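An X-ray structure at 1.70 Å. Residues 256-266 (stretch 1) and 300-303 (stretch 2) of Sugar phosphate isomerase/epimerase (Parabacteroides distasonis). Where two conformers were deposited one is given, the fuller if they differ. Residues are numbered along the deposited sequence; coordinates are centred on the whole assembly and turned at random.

Stretch 1 (256-266) NFEMIFKQMYA
Stretch 2, residues 300-303: PFVK

The closing residues of a protein chain can be fastened to a helix largely by aromatic rings, and here an irregular C-terminal tail packs on one side of a helix through three CH-pi contacts, one cation-pi contact and a single hydrogen bond, burying 388 Å² in all.

The helix spans 257-266 and continues beyond. Asn256 (phi/psi -105/84, chi1 t) caps it, its OD1 accepting from Met259 N at 3.2 Å; regular i to i+4 bonds follow, from Ile260 N to Asn256 O (3.0 Å) through Ala266 N to Lys262 O (3.0 Å), with phi near -60° and psi near -40°.

The tail has no regular structure: Pro300 (-70/-20) and Phe301 (-85/-3) precede an extended Val302 (-104/127). It advances in the same sense as the helix, with CA atoms of Glu258 and Phe301 6.0 Å apart and those of Phe261 and Val302 6.6 Å apart.

Phe301 (chi1 p, 50°; chi2 84°) points toward the helix and lays its ring against the first turn. Glu258 CA sits 3.6 Å from the ring centroid of Phe301, only 4° off the normal, so the backbone itself supplies the CH group. Phe257 CB approaches Phe301 CE1 at 3.9 Å, and Phe261 CB lies 3.9 Å from Phe301 CD1.

One turn along, the roles reverse: the helix offers the ring. Val302 (chi1 t) places CG2 3.7 Å from the centroid of the Phe261 ring (chi1 m, -84°; chi2 86°), again 4° off the normal.

Tyr265 (chi1 m, -68°; chi2 -51°) completes the series. Lys303 N donates to Tyr265 OH at 2.9 Å and 166°, a nearly straight bond. The extended Lys303 side chain (m, t, t, t) then runs over the ring, CD 3.9 Å from the Tyr265 centroid and NZ 4.4 Å from it, off-centre.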

ATOM      1  N   ASN A 256     -17.989   6.581  -1.734  1.00 31.03           N
ATOM      2  CA  ASN A 256     -18.917   6.651  -0.625  1.00 29.65           C
ATOM      3  C   ASN A 256     -18.109   6.369   0.653  1.00 30.11           C
ATOM      4  O   ASN A 256     -18.049   5.228   1.148  1.00 28.79           O
ATOM      5  CB  ASN A 256     -20.046   5.636  -0.770  1.00 29.63           C
ATOM      6  CG  ASN A 256     -21.126   5.829   0.302  1.00 29.79           C
ATOM      7  OD1 ASN A 256     -20.898   6.489   1.310  1.00 30.65           O
ATOM      8  ND2 ASN A 256     -22.313   5.313   0.045  1.00 28.61           N
ATOM      9  N   PHE A 257     -17.482   7.401   1.187  1.00 29.98           N
ATOM     10  CA  PHE A 257     -16.669   7.203   2.400  1.00 30.29           C
ATOM     11  C   PHE A 257     -17.501   6.812   3.647  1.00 30.41           C
ATOM     12  O   PHE A 257     -17.009   6.031   4.468  1.00 30.20           O
ATOM     13  CB  PHE A 257     -15.778   8.409   2.659  1.00 30.84           C
ATOM     14  CG  PHE A 257     -14.710   8.578   1.642  1.00 30.08           C
ATOM     15  CD1 PHE A 257     -13.771   7.568   1.418  1.00 31.88           C
ATOM     16  CD2 PHE A 257     -14.664   9.728   0.868  1.00 33.00           C
ATOM     17  CE1 PHE A 257     -12.774   7.767   0.452  1.00 29.71           C
ATOM     18  CE2 PHE A 257     -13.695   9.914  -0.095  1.00 32.93           C
ATOM     19  CZ  PHE A 257     -12.749   8.953  -0.281  1.00 30.84           C
ATOM     20  N   GLU A 258     -18.738   7.277   3.761  1.00 30.67           N
ATOM     21  CA  GLU A 258     -19.566   6.873   4.905  1.00 31.34           C
ATOM     22  C   GLU A 258     -19.709   5.356   4.939  1.00 30.51           C
ATOM     23  O   GLU A 258     -19.509   4.743   5.982  1.00 31.33           O
ATOM     24  CB  GLU A 258     -20.923   7.579   4.894  1.00 31.18           C
ATOM     25  CG  GLU A 258     -21.800   7.240   6.103  1.00 32.15           C
ATOM     26  CD  GLU A 258     -23.098   8.003   6.137  1.00 36.69           C
ATOM     27  OE1 GLU A 258     -23.388   8.797   5.204  1.00 41.16           O
ATOM     28  OE2 GLU A 258     -23.843   7.819   7.120  1.00 41.96           O
HETATM   29  N   MSE A 259     -20.046   4.746   3.807  1.00 30.01           N
HETATM   30  CA  MSE A 259     -20.211   3.295   3.731  1.00 29.27           C
HETATM   31  C   MSE A 259     -18.890   2.568   3.880  1.00 29.14           C
HETATM   32  O   MSE A 259     -18.829   1.515   4.512  1.00 29.16           O
HETATM   33  CB  MSE A 259     -20.949   2.898   2.419  1.00 30.43           C
HETATM   34  CG  MSE A 259     -21.355   1.473   2.330  1.00 30.42           C
HETATM   35 SE   MSE A 259     -22.825   1.053   3.543  0.75 32.24          SE
HETATM   36  CE  MSE A 259     -21.893  -0.495   4.385  1.00 32.91           C
ATOM     37  N   ILE A 260     -17.828   3.100   3.265  1.00 29.13           N
ATOM     38  CA  ILE A 260     -16.498   2.515   3.389  1.00 29.84           C
ATOM     39  C   ILE A 260     -16.072   2.454   4.869  1.00 29.68           C
ATOM     40  O   ILE A 260     -15.651   1.404   5.337  1.00 29.82           O
ATOM     41  CB  ILE A 260     -15.469   3.265   2.538  1.00 29.42           C
ATOM     42  CG1 ILE A 260     -15.700   2.923   1.077  1.00 30.87           C
ATOM     43  CG2 ILE A 260     -14.041   2.914   2.937  1.00 27.09           C
ATOM     44  CD1 ILE A 260     -14.944   3.827   0.119  1.00 31.20           C
ATOM     45  N   PHE A 261     -16.211   3.559   5.602  1.00 30.34           N
ATOM     46  CA  PHE A 261     -15.831   3.545   7.029  1.00 31.08           C
ATOM     47  C   PHE A 261     -16.749   2.679   7.893  1.00 31.03           C
ATOM     48  O   PHE A 261     -16.282   2.005   8.804  1.00 31.66           O
ATOM     49  CB  PHE A 261     -15.734   4.949   7.603  1.00 30.91           C
ATOM     50  CG  PHE A 261     -14.413   5.587   7.345  1.00 30.79           C
ATOM     51  CD1 PHE A 261     -14.168   6.296   6.131  1.00 30.43           C
ATOM     52  CD2 PHE A 261     -13.376   5.444   8.262  1.00 32.64           C
ATOM     53  CE1 PHE A 261     -12.926   6.873   5.875  1.00 31.89           C
ATOM     54  CE2 PHE A 261     -12.147   6.017   8.004  1.00 32.58           C
ATOM     55  CZ  PHE A 261     -11.918   6.721   6.825  1.00 33.34           C
ATOM     56  N   LYS A 262     -18.040   2.683   7.600  0.80 31.19           N
ATOM     57  CA  LYS A 262     -18.964   1.814   8.313  0.80 31.12           C
ATOM     58  C   LYS A 262     -18.497   0.373   8.186  0.80 30.40           C
ATOM     59  O   LYS A 262     -18.426  -0.392   9.183  0.80 29.26           O
ATOM     60  CB  LYS A 262     -20.364   1.978   7.742  0.80 31.66           C
ATOM     61  CG  LYS A 262     -21.379   1.041   8.344  0.80 35.70           C
ATOM     62  CD  LYS A 262     -22.779   1.482   8.035  0.80 37.85           C
ATOM     63  CE  LYS A 262     -23.733   0.335   8.177  0.80 39.91           C
ATOM     64  NZ  LYS A 262     -25.121   0.826   8.120  0.80 43.44           N
ATOM     65  N   GLN A 263     -18.176  -0.011   6.957  1.00 29.67           N
ATOM     66  CA  GLN A 263     -17.758  -1.372   6.710  1.00 29.50           C
ATOM     67  C   GLN A 263     -16.386  -1.675   7.350  1.00 29.73           C
ATOM     68  O   GLN A 263     -16.170  -2.771   7.855  1.00 30.15           O
ATOM     69  CB  GLN A 263     -17.747  -1.702   5.194  1.00 29.56           C
ATOM     70  CG  GLN A 263     -17.629  -3.197   4.948  1.00 30.59           C
ATOM     71  CD  GLN A 263     -18.831  -3.982   5.446  1.00 30.18           C
ATOM     72  OE1 GLN A 263     -20.000  -3.639   5.125  1.00 30.92           O
ATOM     73  NE2 GLN A 263     -18.584  -5.021   6.278  1.00 32.02           N
HETATM   74  N   MSE A 264     -15.476  -0.709   7.310  1.00 30.00           N
HETATM   75  CA  MSE A 264     -14.158  -0.852   7.907  1.00 31.38           C
HETATM   76  C   MSE A 264     -14.277  -1.206   9.415  1.00 30.91           C
HETATM   77  O   MSE A 264     -13.636  -2.167   9.899  1.00 32.29           O
HETATM   78  CB  MSE A 264     -13.341   0.429   7.700  1.00 32.12           C
HETATM   79  CG  MSE A 264     -11.877   0.278   8.080  1.00 30.74           C
HETATM   80 SE   MSE A 264     -10.978   2.000   8.074  0.75 31.32          SE
HETATM   81  CE  MSE A 264     -11.561   2.567   9.756  1.00 31.49           C
ATOM     82  N   TYR A 265     -15.140  -0.471  10.127  1.00 31.79           N
ATOM     83  CA  TYR A 265     -15.381  -0.655  11.563  1.00 31.44           C
ATOM     84  C   TYR A 265     -16.108  -1.971  11.833  1.00 31.98           C
ATOM     85  O   TYR A 265     -15.712  -2.685  12.743  1.00 32.35           O
ATOM     86  CB  TYR A 265     -16.120   0.554  12.161  1.00 31.23           C
ATOM     87  CG  TYR A 265     -15.281   1.791  12.193  1.00 31.40           C
ATOM     88  CD1 TYR A 265     -14.002   1.788  12.745  1.00 30.50           C
ATOM     89  CD2 TYR A 265     -15.731   2.971  11.619  1.00 32.14           C
ATOM     90  CE1 TYR A 265     -13.214   2.938  12.715  1.00 34.23           C
ATOM     91  CE2 TYR A 265     -14.961   4.087  11.611  1.00 32.96           C
ATOM     92  CZ  TYR A 265     -13.698   4.083  12.134  1.00 31.21           C
ATOM     93  OH  TYR A 265     -12.952   5.262  12.084  1.00 32.38           O
ATOM     94  N   ALA A 266     -17.119  -2.318  11.030  1.00 32.42           N
ATOM     95  CA  ALA A 266     -17.804  -3.606  11.147  1.00 32.33           C
ATOM     96  C   ALA A 266     -16.804  -4.777  11.023  1.00 32.63           C
ATOM     97  O   ALA A 266     -16.888  -5.783  11.730  1.00 32.40           O
ATOM     98  CB  ALA A 266     -18.891  -3.751  10.086  1.00 32.44           C
ATOM     99  N   PRO A 300     -18.494  12.663  10.750  1.00 33.05           N
ATOM    100  CA  PRO A 300     -18.973  11.972  11.943  1.00 32.99           C
ATOM    101  C   PRO A 300     -18.806  10.458  11.906  1.00 33.00           C
ATOM    102  O   PRO A 300     -18.830   9.820  12.965  1.00 34.17           O
ATOM    103  CB  PRO A 300     -20.444  12.345  12.013  1.00 33.90           C
ATOM    104  CG  PRO A 300     -20.705  13.234  10.873  1.00 34.20           C
ATOM    105  CD  PRO A 300     -19.586  13.220   9.945  1.00 33.28           C
ATOM    106  N   PHE A 301     -18.658   9.893  10.707  1.00 31.57           N
ATOM    107  CA  PHE A 301     -18.488   8.456  10.556  1.00 31.33           C
ATOM    108  C   PHE A 301     -17.057   7.970  10.714  1.00 31.62           C
ATOM    109  O   PHE A 301     -16.794   6.756  10.611  1.00 31.53           O
ATOM    110  CB  PHE A 301     -19.041   7.998   9.204  1.00 31.56           C
ATOM    111  CG  PHE A 301     -18.550   8.814   8.022  1.00 30.23           C
ATOM    112  CD1 PHE A 301     -17.339   8.539   7.409  1.00 30.72           C
ATOM    113  CD2 PHE A 301     -19.376   9.752   7.449  1.00 31.80           C
ATOM    114  CE1 PHE A 301     -16.918   9.292   6.325  1.00 32.01           C
ATOM    115  CE2 PHE A 301     -18.968  10.489   6.340  1.00 32.95           C
ATOM    116  CZ  PHE A 301     -17.769  10.249   5.771  1.00 31.07           C
ATOM    117  N   VAL A 302     -16.122   8.892  10.915  1.00 30.98           N
ATOM    118  CA  VAL A 302     -14.732   8.526  11.161  1.00 31.18           C
ATOM    119  C   VAL A 302     -14.495   8.711  12.669  1.00 32.19           C
ATOM    120  O   VAL A 302     -14.770   9.777  13.225  1.00 32.29           O
ATOM    121  CB  VAL A 302     -13.742   9.406  10.371  1.00 30.62           C
ATOM    122  CG1 VAL A 302     -12.292   9.018  10.704  1.00 30.21           C
ATOM    123  CG2 VAL A 302     -14.003   9.312   8.869  1.00 31.22           C
ATOM    124  N   LYS A 303     -13.990   7.662  13.302  1.00 34.49           N
ATOM    125  CA  LYS A 303     -13.772   7.646  14.741  1.00 37.75           C
ATOM    126  C   LYS A 303     -12.345   8.078  15.025  1.00 38.89           C
ATOM    127  O   LYS A 303     -11.465   8.140  14.180  1.00 40.90           O
ATOM    128  CB  LYS A 303     -14.011   6.252  15.313  1.00 37.86           C
ATOM    129  CG  LYS A 303     -15.398   5.705  15.128  1.00 40.01           C
ATOM    130  CD  LYS A 303     -15.407   4.259  15.672  1.00 41.23           C
ATOM    131  CE  LYS A 303     -16.741   3.550  15.538  1.00 44.49           C
ATOM    132  NZ  LYS A 303     -16.566   2.098  15.920  1.00 45.51           N
ATOM    133  OXT LYS A 303     -12.014   8.423  16.129  1.00 42.11           O
TER